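Local coordinates for 2-dehydropantoate 2-reductase, putative (Enterococcus faecalis, PDB 2EW2), which probably catalyses the NADPH-dependent reduction of ketopantoate to pantoate, the second step on the route from 3-methyl-2-oxobutanoate to pantothenate, at residues B[148-156]-B[176-185]; B[269-279]-B[306-316]. All coordinates share one frame; numbering follows the deposited sequence. Where two conformers were deposited one is given.

Contact 1: B[148-156]-B[176-185]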
# COMPACT_ATOMS: atom_id res chain seq x y z
N ASP B 148 26.35 -1.22 -33.25
CA ASP B 148 25.21 -1.57 -34.09
C ASP B 148 23.92 -1.33 -33.31
O ASP B 148 23.93 -0.82 -32.18
CB ASP B 148 25.31 -3.04 -34.54
CG ASP B 148 25.35 -4.03 -33.37
OD1 ASP B 148 24.78 -3.76 -32.29
OD2 ASP B 148 25.96 -5.12 -33.53
N GLY B 149 22.80 -1.69 -33.92
CA GLY B 149 21.52 -1.64 -33.22
C GLY B 149 20.38 -1.94 -34.18
O GLY B 149 20.61 -2.36 -35.32
N GLU B 150 19.17 -1.71 -33.69
CA GLU B 150 17.95 -1.93 -34.45
C GLU B 150 16.84 -1.14 -33.79
O GLU B 150 17.00 -0.66 -32.66
CB GLU B 150 17.59 -3.43 -34.51
CG GLU B 150 17.36 -4.09 -33.15
CD GLU B 150 16.78 -5.51 -33.27
OE1 GLU B 150 15.97 -5.77 -34.18
OE2 GLU B 150 17.15 -6.36 -32.44
N ILE B 151 15.73 -0.98 -34.51
CA ILE B 151 14.53 -0.39 -33.94
C ILE B 151 13.39 -1.31 -34.31
O ILE B 151 13.23 -1.65 -35.48
CB ILE B 151 14.27 1.05 -34.49
CG1 ILE B 151 15.46 1.97 -34.20
CG2 ILE B 151 12.97 1.67 -33.89
CD1 ILE B 151 15.28 3.39 -34.68
N GLU B 152 12.62 -1.73 -33.31
CA GLU B 152 11.38 -2.46 -33.55
C GLU B 152 10.23 -1.46 -33.33
O GLU B 152 10.31 -0.65 -32.41
CB GLU B 152 11.27 -3.65 -32.59
CG GLU B 152 12.39 -4.70 -32.73
CD GLU B 152 12.19 -5.92 -31.84
OE1 GLU B 152 11.68 -5.77 -30.70
OE2 GLU B 152 12.51 -7.05 -32.29
N LEU B 153 9.22 -1.49 -34.19
CA LEU B 153 8.09 -0.57 -34.04
C LEU B 153 6.76 -1.24 -34.37
O LEU B 153 6.72 -2.29 -35.03
CB LEU B 153 8.29 0.73 -34.83
CG LEU B 153 8.34 0.65 -36.37
CD1 LEU B 153 6.93 0.75 -37.00
CD2 LEU B 153 9.22 1.76 -36.89
N GLU B 154 5.68 -0.63 -33.90
CA GLU B 154 4.35 -1.18 -34.06
C GLU B 154 3.36 -0.02 -34.01
O GLU B 154 3.52 0.86 -33.19
CB GLU B 154 4.05 -2.17 -32.90
CG GLU B 154 2.73 -2.88 -33.07
CD GLU B 154 2.38 -3.90 -32.00
OE1 GLU B 154 3.10 -4.04 -30.97
OE2 GLU B 154 1.35 -4.58 -32.21
N ASN B 155 2.38 -0.01 -34.91
CA ASN B 155 1.23 0.90 -34.81
C ASN B 155 0.34 0.46 -33.66
O ASN B 155 0.12 -0.74 -33.48
CB ASN B 155 0.39 0.90 -36.10
CG ASN B 155 0.03 -0.50 -36.56
OD1 ASN B 155 -1.15 -0.85 -36.67
ND2 ASN B 155 1.05 -1.31 -36.81
N ILE B 156 -0.17 1.42 -32.91
CA ILE B 156 -1.08 1.11 -31.82
C ILE B 156 -2.49 0.85 -32.33
O ILE B 156 -3.18 -0.02 -31.80
CB ILE B 156 -1.09 2.24 -30.76
CG1 ILE B 156 0.31 2.34 -30.12
CG2 ILE B 156 -2.22 2.00 -29.72
CD1 ILE B 156 0.43 3.39 -29.03
N LEU B 176 19.00 2.23 -40.15
CA LEU B 176 18.61 2.12 -38.75
C LEU B 176 18.23 0.70 -38.33
O LEU B 176 17.92 0.47 -37.17
CB LEU B 176 17.49 3.11 -38.43
CG LEU B 176 17.91 4.58 -38.25
CD1 LEU B 176 16.73 5.50 -38.37
CD2 LEU B 176 18.55 4.74 -36.88
N ASN B 177 18.29 -0.25 -39.27
CA ASN B 177 17.92 -1.66 -39.02
C ASN B 177 16.52 -1.85 -38.37
O ASN B 177 16.38 -2.54 -37.35
CB ASN B 177 19.00 -2.42 -38.22
CG ASN B 177 20.29 -2.63 -39.01
OD1 ASN B 177 20.28 -2.90 -40.22
ND2 ASN B 177 21.42 -2.51 -38.32
N PRO B 178 15.48 -1.28 -38.99
CA PRO B 178 14.13 -1.38 -38.44
C PRO B 178 13.48 -2.72 -38.70
O PRO B 178 13.87 -3.42 -39.65
CB PRO B 178 13.37 -0.32 -39.24
CG PRO B 178 14.01 -0.40 -40.58
CD PRO B 178 15.48 -0.52 -40.26
N SER B 179 12.51 -3.08 -37.88
CA SER B 179 11.61 -4.16 -38.21
C SER B 179 10.23 -3.84 -37.65
O SER B 179 10.10 -3.18 -36.62
CB SER B 179 12.11 -5.50 -37.67
OG SER B 179 11.97 -5.58 -36.27
N TYR B 180 9.19 -4.32 -38.33
CA TYR B 180 7.85 -4.23 -37.79
C TYR B 180 7.72 -5.38 -36.82
O TYR B 180 8.11 -6.51 -37.14
CB TYR B 180 6.80 -4.38 -38.91
CG TYR B 180 5.40 -4.24 -38.39
CD1 TYR B 180 4.81 -2.98 -38.25
CD2 TYR B 180 4.66 -5.37 -37.99
CE1 TYR B 180 3.52 -2.84 -37.73
CE2 TYR B 180 3.35 -5.24 -37.48
CZ TYR B 180 2.81 -3.96 -37.35
OH TYR B 180 1.53 -3.81 -36.86
N SER B 181 7.20 -5.11 -35.62
CA SER B 181 7.01 -6.18 -34.65
C SER B 181 5.66 -6.06 -33.97
O SER B 181 5.33 -5.01 -33.38
CB SER B 181 8.13 -6.19 -33.60
OG SER B 181 7.82 -7.12 -32.54
N SER B 182 4.89 -7.13 -34.02
CA SER B 182 3.63 -7.19 -33.29
C SER B 182 3.81 -7.60 -31.81
O SER B 182 2.83 -7.98 -31.13
CB SER B 182 2.68 -8.16 -33.99
OG SER B 182 3.24 -9.46 -33.96
N ASN B 183 5.04 -7.53 -31.29
CA ASN B 183 5.26 -7.82 -29.88
C ASN B 183 5.71 -6.59 -29.09
O ASN B 183 5.93 -6.69 -27.89
CB ASN B 183 6.25 -8.99 -29.66
CG ASN B 183 6.15 -9.59 -28.23
OD1 ASN B 183 5.06 -9.93 -27.76
ND2 ASN B 183 7.29 -9.72 -27.55
N VAL B 184 5.83 -5.44 -29.76
CA VAL B 184 6.36 -4.22 -29.11
C VAL B 184 5.50 -3.78 -27.91
O VAL B 184 6.01 -3.58 -26.80
CB VAL B 184 6.52 -3.06 -30.11
CG1 VAL B 184 7.01 -1.79 -29.38
CG2 VAL B 184 7.48 -3.44 -31.20
N ARG B 185 4.20 -3.63 -28.14
CA ARG B 185 3.26 -3.22 -27.09
C ARG B 185 3.25 -4.24 -25.95
O ARG B 185 3.31 -3.85 -24.80
CB ARG B 185 1.86 -3.00 -27.68
CG ARG B 185 1.84 -1.80 -28.65
CD ARG B 185 0.50 -1.62 -29.36
NE ARG B 185 -0.57 -1.46 -28.39
CZ ARG B 185 -1.71 -2.15 -28.42
NH1 ARG B 185 -1.95 -2.98 -29.43
NH2 ARG B 185 -2.62 -1.97 -27.47
O HOH W 1 15.23 -4.79 -36.66
O HOH W 2 9.35 -6.53 -29.52
O HOH W 3 2.28 -6.25 -29.00
O HOH W 4 -0.85 -2.98 -32.24
O HOH W 5 0.78 -5.26 -34.67

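Contact 2: B[269-279]-B[306-316]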
# COMPACT_ATOMS: atom_id res chain seq x y z
N LEU B 269 15.51 6.39 -5.19
CA LEU B 269 14.93 7.06 -4.04
C LEU B 269 15.71 6.82 -2.76
O LEU B 269 16.08 7.79 -2.07
CB LEU B 269 13.45 6.67 -3.84
CG LEU B 269 12.73 7.38 -2.68
CD1 LEU B 269 12.83 8.92 -2.78
CD2 LEU B 269 11.27 6.95 -2.56
N ILE B 270 15.94 5.55 -2.44
CA ILE B 270 16.53 5.22 -1.14
C ILE B 270 18.02 5.55 -1.07
O ILE B 270 18.49 6.12 -0.09
CB ILE B 270 16.23 3.75 -0.70
CG1 ILE B 270 14.71 3.46 -0.75
CG2 ILE B 270 16.80 3.47 0.69
CD1 ILE B 270 13.83 4.50 0.01
N LYS B 271 18.76 5.23 -2.13
CA LYS B 271 20.20 5.58 -2.19
C LYS B 271 20.45 7.06 -2.47
O LYS B 271 21.22 7.71 -1.76
CB LYS B 271 20.93 4.74 -3.23
CG LYS B 271 21.80 3.65 -2.65
CD LYS B 271 22.69 3.03 -3.73
CE LYS B 271 23.90 3.91 -4.08
NZ LYS B 271 24.59 3.45 -5.34
N ASN B 272 19.78 7.59 -3.49
CA ASN B 272 20.13 8.89 -4.06
C ASN B 272 19.16 10.04 -3.78
O ASN B 272 19.43 11.18 -4.17
CB ASN B 272 20.35 8.75 -5.57
CG ASN B 272 21.57 7.90 -5.90
OD1 ASN B 272 22.70 8.23 -5.52
ND2 ASN B 272 21.36 6.80 -6.62
N HIS B 273 18.05 9.75 -3.09
CA HIS B 273 17.03 10.77 -2.78
C HIS B 273 16.58 11.54 -4.02
O HIS B 273 16.46 12.77 -4.01
CB HIS B 273 17.49 11.73 -1.67
CG HIS B 273 17.69 11.06 -0.34
ND1 HIS B 273 17.84 11.77 0.83
CD2 HIS B 273 17.75 9.75 0.00
CE1 HIS B 273 18.00 10.93 1.84
NE2 HIS B 273 17.95 9.70 1.36
N ARG B 274 16.36 10.78 -5.09
CA ARG B 274 15.84 11.27 -6.35
C ARG B 274 14.40 10.78 -6.56
O ARG B 274 14.04 9.67 -6.18
CB ARG B 274 16.73 10.76 -7.49
CG ARG B 274 18.09 11.46 -7.60
CD ARG B 274 18.90 10.84 -8.75
NE ARG B 274 19.18 9.41 -8.53
CZ ARG B 274 19.36 8.52 -9.50
NH1 ARG B 274 19.28 8.89 -10.78
NH2 ARG B 274 19.60 7.24 -9.20
N LEU B 275 13.59 11.63 -7.18
CA LEU B 275 12.21 11.28 -7.56
C LEU B 275 12.19 10.02 -8.44
O LEU B 275 13.11 9.78 -9.24
CB LEU B 275 11.53 12.46 -8.23
CG LEU B 275 11.22 13.63 -7.29
CD1 LEU B 275 10.82 14.90 -8.06
CD2 LEU B 275 10.16 13.28 -6.24
N THR B 276 11.17 9.18 -8.25
CA THR B 276 11.08 7.89 -8.93
C THR B 276 10.31 8.01 -10.24
O THR B 276 9.69 9.03 -10.51
CB THR B 276 10.34 6.85 -8.05
OG1 THR B 276 8.95 7.19 -7.96
CG2 THR B 276 10.94 6.81 -6.64
N GLU B 277 10.32 6.93 -11.02
CA GLU B 277 9.51 6.82 -12.24
C GLU B 277 8.09 6.27 -12.01
O GLU B 277 7.43 5.87 -12.97
CB GLU B 277 10.22 5.90 -13.24
CG GLU B 277 11.55 6.42 -13.79
CD GLU B 277 11.39 7.74 -14.53
OE1 GLU B 277 10.50 7.82 -15.40
OE2 GLU B 277 12.16 8.69 -14.25
N ILE B 278 7.63 6.25 -10.76
CA ILE B 278 6.39 5.52 -10.41
C ILE B 278 5.14 5.96 -11.21
O ILE B 278 4.29 5.14 -11.54
CB ILE B 278 6.10 5.48 -8.86
CG1 ILE B 278 5.00 4.45 -8.52
CG2 ILE B 278 5.71 6.83 -8.30
CD1 ILE B 278 5.51 3.18 -7.91
N ASP B 279 5.07 7.24 -11.56
CA ASP B 279 3.93 7.76 -12.31
C ASP B 279 3.77 7.14 -13.68
O ASP B 279 2.67 7.15 -14.21
CB ASP B 279 4.00 9.29 -12.43
CG ASP B 279 3.63 10.00 -11.15
OD1 ASP B 279 2.98 9.41 -10.27
OD2 ASP B 279 3.99 11.18 -11.01
N VAL B 306 4.89 5.52 -2.40
CA VAL B 306 6.17 5.96 -3.00
C VAL B 306 6.27 7.49 -3.04
O VAL B 306 7.28 8.05 -2.60
CB VAL B 306 6.41 5.29 -4.38
CG1 VAL B 306 7.57 5.98 -5.16
CG2 VAL B 306 6.72 3.81 -4.18
N HIS B 307 5.22 8.16 -3.52
CA HIS B 307 5.15 9.61 -3.45
C HIS B 307 5.24 10.14 -2.03
O HIS B 307 5.87 11.18 -1.79
CB HIS B 307 3.87 10.13 -4.12
CG HIS B 307 3.89 10.04 -5.61
ND1 HIS B 307 5.02 10.34 -6.36
CD2 HIS B 307 2.93 9.71 -6.50
CE1 HIS B 307 4.74 10.19 -7.64
NE2 HIS B 307 3.48 9.81 -7.75
N GLY B 308 4.62 9.44 -1.07
CA GLY B 308 4.77 9.76 0.35
C GLY B 308 6.23 9.71 0.80
O GLY B 308 6.74 10.66 1.38
N LYS B 309 6.90 8.60 0.50
CA LYS B 309 8.32 8.44 0.81
C LYS B 309 9.24 9.50 0.14
O LYS B 309 10.18 9.99 0.77
CB LYS B 309 8.78 7.02 0.45
CG LYS B 309 10.11 6.61 1.06
CD LYS B 309 9.97 6.42 2.57
CE LYS B 309 11.20 5.74 3.15
NZ LYS B 309 11.09 5.64 4.63
N GLU B 310 8.97 9.82 -1.13
CA GLU B 310 9.69 10.88 -1.83
C GLU B 310 9.65 12.19 -1.02
O GLU B 310 10.70 12.79 -0.75
CB GLU B 310 9.13 11.11 -3.24
CG GLU B 310 9.42 9.98 -4.24
CD GLU B 310 8.63 10.12 -5.53
OE1 GLU B 310 7.58 10.80 -5.52
OE2 GLU B 310 9.04 9.55 -6.57
N GLU B 311 8.45 12.60 -0.62
CA GLU B 311 8.25 13.78 0.20
C GLU B 311 9.00 13.70 1.54
O GLU B 311 9.69 14.65 1.93
CB GLU B 311 6.76 14.02 0.43
CG GLU B 311 6.42 15.33 1.11
CD GLU B 311 6.07 16.45 0.15
OE1 GLU B 311 5.65 17.52 0.63
OE2 GLU B 311 6.21 16.26 -1.09
N LEU B 312 8.88 12.57 2.23
CA LEU B 312 9.59 12.38 3.51
C LEU B 312 11.11 12.47 3.38
O LEU B 312 11.77 12.94 4.29
CB LEU B 312 9.21 11.04 4.14
CG LEU B 312 7.78 10.91 4.68
CD1 LEU B 312 7.45 9.45 4.95
CD2 LEU B 312 7.59 11.78 5.93
N LEU B 313 11.66 11.99 2.27
CA LEU B 313 13.11 11.97 2.07
C LEU B 313 13.63 13.24 1.41
O LEU B 313 14.84 13.40 1.23
CB LEU B 313 13.51 10.75 1.24
CG LEU B 313 13.41 9.36 1.88
CD1 LEU B 313 13.80 8.27 0.88
CD2 LEU B 313 14.27 9.26 3.12
N GLY B 314 12.71 14.14 1.07
CA GLY B 314 13.00 15.34 0.27
C GLY B 314 13.63 15.05 -1.09
O GLY B 314 14.55 15.76 -1.52
N ALA B 315 13.14 14.01 -1.77
CA ALA B 315 13.67 13.62 -3.08
C ALA B 315 13.50 14.75 -4.08
O ALA B 315 12.53 15.51 -4.00
CB ALA B 315 12.97 12.38 -3.57
N LYS B 316 14.44 14.87 -5.01
CA LYS B 316 14.42 15.96 -6.01
C LYS B 316 14.49 15.45 -7.45
O LYS B 316 14.85 14.30 -7.69
CB LYS B 316 15.54 16.96 -5.74
CG LYS B 316 15.21 18.01 -4.68
CD LYS B 316 16.48 18.72 -4.18
CE LYS B 316 16.98 19.77 -5.17
NZ LYS B 316 18.38 20.25 -4.86
O HOH W 6 17.54 14.87 0.65
O HOH W 7 7.78 10.77 -8.45

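Contact 1: B[148-156]-B[176-185]
Glu154 reaches across from strand 151-155 to the start of helix 184-195, where its OE1 accepts a nearly straight bond from the backbone N of Arg185 (3.1 Å, 176° at the hydrogen). The side chain gets there fully stretched, with CG anti to the backbone N (chi1 -175°), and its CB and CG pass beside the carbonyl oxygen of Ser181. Since this carboxylate takes up an amide of the first helical turn, the helix end would be expected to favour its charged form. Three waters meet the carboxylate: one donates to OE1 and to the Ser182 carbonyl, one links OE2 to Tyr180 OH, and another joins OE2, the carbonyl of Asn155 and Arg185 NH1. Arg185 lays its aliphatic part along Glu154, CG 3.5 Å from OE1, and its CD meets Ile156 CG1 at 4.0 Å, the side chains crossing at about a right angle; its NH2 goes on to the carbonyl of Glu236. Tyr180, its CG likewise anti to N (chi1 -178°), runs along strand 151-155, its CD1 brushing Leu153 CD1 at 4.5 Å and its hydroxyl end lying beside Asn155; Lys161 adds a cation-pi contact to the ring.

The strands run parallel, with Ser179 N on Ile151 O (2.9 Å), Leu153 N on Ser179 O and Ser181 N on Leu153 O. At the N-terminal end of the pair Asn177 ND2 bonds to Gly149 O (3.1 Å), which lies near the plane of the Asn177 amide. Ile151 and Leu176 point the same way, CD1 to CD2 4.2 Å, and Leu176 continues onto helix 13-24. Ser181 OG accepts from Asn183 N in an ST turn. With helix 161-173 making the connection, this is a beta-alpha-beta unit, and strand 178-180 forms the edge of the Rossmann-type sheet within this chain.

Contact 2: B[269-279]-B[306-316]
Leu269 packs as a knob into a hole on helix 297-313, among Val306, Lys309, Glu310 and Leu313, in the helical C-terminal domain. Its CD1 touches Ala315 CB at 3.6 Å, while CG meets Leu313 CD1, which also receives Ile270 CD1. Ile278 CG2 meets Val306 CG1 tip to tip, and the Ile278 methyl sits over a face of the His307 ring, a CH-pi contact 3.9 Å from the centroid. A Schellman motif at Gly314 ends the helix and turns the chain back, so that Lys316 N bonds to His273 O and Leu275 N to Lys316 O (3.0 Å).

Toward the polar edge, Leu275 CD2 lies against the carboxylate carbon of Glu310. That carboxylate is gripped at OE2 by Thr276 N and Thr276 OG1, each at 2.7 Å and from opposite faces of its plane. Thr276 OG1, placed between its backbone N and carbonyl carbon (chi1 70°), also accepts from Ile278 N in an ST turn. The same helix carries Glu311, a magnesium-binding residue, metal-free here, that turns away from segment 269-279. His307 is held at both nitrogens: ND1 donates to Glu310 OE1, and NE2 donates in the ring plane to Asp279 OD1 at 2.6 Å.

The two contacts lie on opposite sides of the chain's centre, about 33 Å apart between their centres, and share no helix or strand. Contact 1 belongs to the Rossmann-type part and follows a sheet, so backbone bonds set its register. Contact 2 joins the ends of two helices and the loops after them, and side chains make three of its five hydrogen bonds. Both are partly buried, but contact 2 lies farther from the centre and reaches the second subunit, Lys309 among the residues touching it, whereas no other chain of the assembly touches contact 1. Each uses a glutamate to accept a backbone N-H; waters join both, but in contact 2 a threonine hydroxyl and a histidine also donate to the carboxylate.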